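Local coordinates for protein sorbitol dehydrogenase (Gluconobacter oxydans, PDB 5ITG) that probably oxidises D-sorbitol to L-sorbose with an NADP cofactor, as a Rossmann-fold dehydrogenase of the mannitol dehydrogenase family, at residues M1-V14 and L243-L255. Numbering follows the deposited sequence.
Sequences MITRETLKSLPANV and LNAASGLDDDLPL
Leu249 has its CG beside the backbone N and opposite the carbonyl carbon (chi1 -56°), which puts CD2 among Met1, Leu10 and Pro11 and turns CD1 to Val14; Val14, with CG1 anti to its own N (chi1 -176°), meets it tip to tip, CG1 3.8 Å from Leu249 CD1. This is the N-terminal tail of a Rossmann-fold dehydrogenase folded against the turn that leaves helix 237-247 through Gly248, whose phi is positive. Leu249 CD2 is shared: the Leu10 side chain crosses that of Leu249 at about a right angle, Leu10 CD1 3.8 Å from Leu249 CD2, and the ring carbon Pro11 CD sits 3.9 Å from the same methyl. Met1, a selenomethionine, runs alongside Leu249 pointing the same way, its CG 4.0 Å from Leu249 CD2. At the surface, Ile2 lies beside Asp250, laying CG1 3.4 Å from Asp250 OD2; an alanine here removes CG1 and CD1 and would probably leave the Asp250 carboxylate uncovered on that side and freer to turn. Deeper in, the buried Asp251 carboxylate is hydrogen-bonded to Ser83 and Gln78, while Thr3 packs on Leu81. The backbones are clasped chiefly by Asp250 N, which donates to Met1 O at 2.7 Å, nearly straight at 172° but from above the carbonyl plane.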
# COMPACT_ATOMS: atom_id res chain seq x y z
N MSE A 1 -5.87 -29.27 -12.73
CA MSE A 1 -6.08 -28.94 -14.17
C MSE A 1 -5.50 -27.56 -14.49
O MSE A 1 -5.47 -26.68 -13.64
CB MSE A 1 -7.57 -28.95 -14.50
CG MSE A 1 -8.36 -27.80 -13.91
SE MSE A 1 -10.26 -27.94 -14.26
CE MSE A 1 -10.24 -27.64 -16.17
N ILE A 2 -5.05 -27.39 -15.72
CA ILE A 2 -4.47 -26.12 -16.15
C ILE A 2 -5.58 -25.07 -16.28
O ILE A 2 -6.74 -25.40 -16.48
CB ILE A 2 -3.74 -26.25 -17.50
CG1 ILE A 2 -2.73 -27.41 -17.42
CG2 ILE A 2 -3.01 -24.96 -17.82
CD1 ILE A 2 -1.94 -27.61 -18.70
N THR A 3 -5.20 -23.80 -16.15
CA THR A 3 -6.17 -22.71 -16.25
C THR A 3 -6.27 -22.17 -17.67
O THR A 3 -5.31 -21.62 -18.20
CB THR A 3 -5.80 -21.55 -15.31
OG1 THR A 3 -5.73 -22.02 -13.96
CG2 THR A 3 -6.85 -20.45 -15.39
N ARG A 4 -7.45 -22.32 -18.27
CA ARG A 4 -7.69 -21.84 -19.62
C ARG A 4 -9.13 -21.36 -19.78
O ARG A 4 -10.01 -21.72 -19.01
CB ARG A 4 -7.39 -22.94 -20.65
CG ARG A 4 -5.91 -23.05 -21.00
CD ARG A 4 -5.68 -24.07 -22.12
NE ARG A 4 -5.62 -25.44 -21.63
CZ ARG A 4 -4.57 -25.97 -21.00
NH1 ARG A 4 -3.48 -25.24 -20.79
NH2 ARG A 4 -4.61 -27.23 -20.59
N GLU A 5 -9.35 -20.55 -20.81
CA GLU A 5 -10.68 -20.00 -21.08
C GLU A 5 -11.72 -21.11 -21.25
O GLU A 5 -12.84 -21.00 -20.76
CB GLU A 5 -10.62 -19.13 -22.34
CG GLU A 5 -11.90 -18.38 -22.65
CD GLU A 5 -11.74 -17.44 -23.83
OE1 GLU A 5 -11.42 -17.92 -24.94
OE2 GLU A 5 -11.93 -16.21 -23.65
N THR A 6 -11.33 -22.18 -21.94
CA THR A 6 -12.24 -23.29 -22.19
C THR A 6 -12.29 -24.26 -21.01
O THR A 6 -13.34 -24.83 -20.71
CB THR A 6 -11.81 -24.08 -23.45
OG1 THR A 6 -11.51 -23.16 -24.51
CG2 THR A 6 -12.94 -25.00 -23.91
N LEU A 7 -11.15 -24.44 -20.35
CA LEU A 7 -11.06 -25.34 -19.21
C LEU A 7 -11.60 -24.74 -17.92
O LEU A 7 -11.04 -24.98 -16.85
CB LEU A 7 -9.61 -25.78 -19.01
CG LEU A 7 -8.98 -26.61 -20.13
CD1 LEU A 7 -7.54 -26.95 -19.76
CD2 LEU A 7 -9.78 -27.88 -20.36
N LYS A 8 -12.68 -23.98 -18.02
CA LYS A 8 -13.27 -23.36 -16.84
C LYS A 8 -14.26 -24.26 -16.12
O LYS A 8 -15.32 -23.80 -15.68
CB LYS A 8 -13.94 -22.04 -17.21
CG LYS A 8 -12.97 -20.88 -17.31
CD LYS A 8 -13.70 -19.56 -17.42
CE LYS A 8 -12.76 -18.41 -17.14
NZ LYS A 8 -12.15 -18.53 -15.78
N SER A 9 -13.91 -25.53 -16.00
CA SER A 9 -14.73 -26.51 -15.29
C SER A 9 -13.98 -26.79 -13.99
O SER A 9 -13.71 -27.94 -13.65
CB SER A 9 -14.86 -27.80 -16.11
OG SER A 9 -15.45 -27.55 -17.37
N LEU A 10 -13.66 -25.72 -13.29
CA LEU A 10 -12.92 -25.77 -12.03
C LEU A 10 -13.60 -26.63 -10.96
O LEU A 10 -14.81 -26.83 -10.99
CB LEU A 10 -12.72 -24.36 -11.47
CG LEU A 10 -12.23 -23.23 -12.38
CD1 LEU A 10 -11.01 -23.68 -13.16
CD2 LEU A 10 -13.34 -22.80 -13.31
N PRO A 11 -12.81 -27.15 -10.01
CA PRO A 11 -13.33 -27.98 -8.92
C PRO A 11 -14.39 -27.22 -8.13
O PRO A 11 -14.39 -25.99 -8.11
CB PRO A 11 -12.08 -28.26 -8.09
CG PRO A 11 -11.01 -28.34 -9.13
CD PRO A 11 -11.34 -27.15 -10.01
N ALA A 12 -15.28 -27.96 -7.47
CA ALA A 12 -16.36 -27.37 -6.69
C ALA A 12 -15.91 -26.29 -5.70
O ALA A 12 -16.69 -25.40 -5.35
CB ALA A 12 -17.11 -28.47 -5.95
N ASN A 13 -14.67 -26.37 -5.25
CA ASN A 13 -14.13 -25.41 -4.28
C ASN A 13 -13.62 -24.12 -4.92
O ASN A 13 -13.44 -23.12 -4.23
CB ASN A 13 -12.99 -26.06 -3.50
CG ASN A 13 -11.77 -26.33 -4.36
OD1 ASN A 13 -11.86 -26.99 -5.39
ND2 ASN A 13 -10.62 -25.81 -3.94
N VAL A 14 -13.40 -24.14 -6.22
CA VAL A 14 -12.89 -22.97 -6.93
C VAL A 14 -14.01 -22.19 -7.62
O VAL A 14 -14.76 -22.75 -8.41
CB VAL A 14 -11.85 -23.38 -7.99
CG1 VAL A 14 -11.27 -22.15 -8.66
CG2 VAL A 14 -10.75 -24.21 -7.35
N LEU A 243 -0.13 -23.20 -2.98
CA LEU A 243 -1.40 -22.65 -3.42
C LEU A 243 -2.08 -23.58 -4.43
O LEU A 243 -3.27 -23.90 -4.29
CB LEU A 243 -1.19 -21.26 -4.04
CG LEU A 243 -0.69 -20.18 -3.08
CD1 LEU A 243 -0.48 -18.87 -3.83
CD2 LEU A 243 -1.70 -19.99 -1.95
N ASN A 244 -1.33 -24.04 -5.42
CA ASN A 244 -1.87 -24.93 -6.44
C ASN A 244 -2.23 -26.30 -5.87
O ASN A 244 -3.24 -26.89 -6.26
CB ASN A 244 -0.87 -25.10 -7.59
CG ASN A 244 -0.63 -23.81 -8.35
OD1 ASN A 244 -1.48 -22.93 -8.38
ND2 ASN A 244 0.53 -23.71 -8.98
N ALA A 245 -1.42 -26.80 -4.95
CA ALA A 245 -1.69 -28.09 -4.35
C ALA A 245 -2.99 -28.02 -3.55
O ALA A 245 -3.72 -29.01 -3.45
CB ALA A 245 -0.54 -28.49 -3.43
N ALA A 246 -3.27 -26.85 -3.00
CA ALA A 246 -4.47 -26.63 -2.20
C ALA A 246 -5.71 -26.34 -3.04
O ALA A 246 -6.83 -26.70 -2.66
CB ALA A 246 -4.23 -25.49 -1.21
N SER A 247 -5.52 -25.68 -4.18
CA SER A 247 -6.63 -25.33 -5.05
C SER A 247 -6.93 -26.43 -6.06
O SER A 247 -8.07 -26.60 -6.49
CB SER A 247 -6.32 -24.04 -5.81
OG SER A 247 -5.25 -24.24 -6.70
N GLY A 248 -5.89 -27.17 -6.45
CA GLY A 248 -6.05 -28.24 -7.41
C GLY A 248 -5.93 -27.73 -8.84
O GLY A 248 -6.30 -28.43 -9.79
N LEU A 249 -5.39 -26.52 -8.98
CA LEU A 249 -5.23 -25.89 -10.29
C LEU A 249 -3.76 -25.75 -10.66
O LEU A 249 -2.93 -25.37 -9.83
CB LEU A 249 -5.86 -24.50 -10.28
CG LEU A 249 -7.34 -24.40 -9.89
CD1 LEU A 249 -7.71 -22.94 -9.66
CD2 LEU A 249 -8.21 -25.02 -10.98
N ASP A 250 -3.43 -26.05 -11.91
CA ASP A 250 -2.06 -25.93 -12.38
C ASP A 250 -1.86 -24.50 -12.86
O ASP A 250 -1.73 -24.23 -14.06
CB ASP A 250 -1.78 -26.92 -13.52
CG ASP A 250 -0.38 -26.80 -14.07
OD1 ASP A 250 0.59 -26.91 -13.28
OD2 ASP A 250 -0.23 -26.59 -15.29
N ASP A 251 -1.85 -23.57 -11.91
CA ASP A 251 -1.70 -22.16 -12.20
C ASP A 251 -0.24 -21.74 -12.26
O ASP A 251 0.54 -22.05 -11.37
CB ASP A 251 -2.41 -21.35 -11.11
CG ASP A 251 -2.62 -19.90 -11.50
OD1 ASP A 251 -2.05 -19.45 -12.52
OD2 ASP A 251 -3.35 -19.20 -10.76
N ASP A 252 0.13 -21.03 -13.33
CA ASP A 252 1.50 -20.55 -13.47
C ASP A 252 1.67 -19.22 -12.74
O ASP A 252 2.78 -18.83 -12.37
CB ASP A 252 1.84 -20.35 -14.95
CG ASP A 252 2.30 -21.63 -15.61
OD1 ASP A 252 3.37 -22.14 -15.22
OD2 ASP A 252 1.60 -22.13 -16.52
N LEU A 253 0.55 -18.53 -12.50
CA LEU A 253 0.56 -17.23 -11.84
C LEU A 253 -0.38 -17.14 -10.64
O LEU A 253 -1.21 -16.23 -10.55
CB LEU A 253 0.18 -16.15 -12.86
CG LEU A 253 1.02 -16.21 -14.14
CD1 LEU A 253 0.34 -15.44 -15.25
CD2 LEU A 253 2.41 -15.66 -13.85
N PRO A 254 -0.26 -18.08 -9.68
CA PRO A 254 -1.13 -18.05 -8.51
C PRO A 254 -0.67 -17.02 -7.49
O PRO A 254 0.52 -16.75 -7.38
CB PRO A 254 -0.99 -19.46 -7.96
CG PRO A 254 0.47 -19.71 -8.18
CD PRO A 254 0.69 -19.20 -9.60
N LEU A 255 -1.61 -16.44 -6.76
CA LEU A 255 -1.26 -15.47 -5.73
C LEU A 255 -2.25 -15.59 -4.59
O LEU A 255 -3.33 -16.19 -4.74
CB LEU A 255 -1.23 -14.03 -6.29
CG LEU A 255 -2.53 -13.27 -6.57
CD1 LEU A 255 -2.18 -11.85 -6.97
CD2 LEU A 255 -3.32 -13.96 -7.67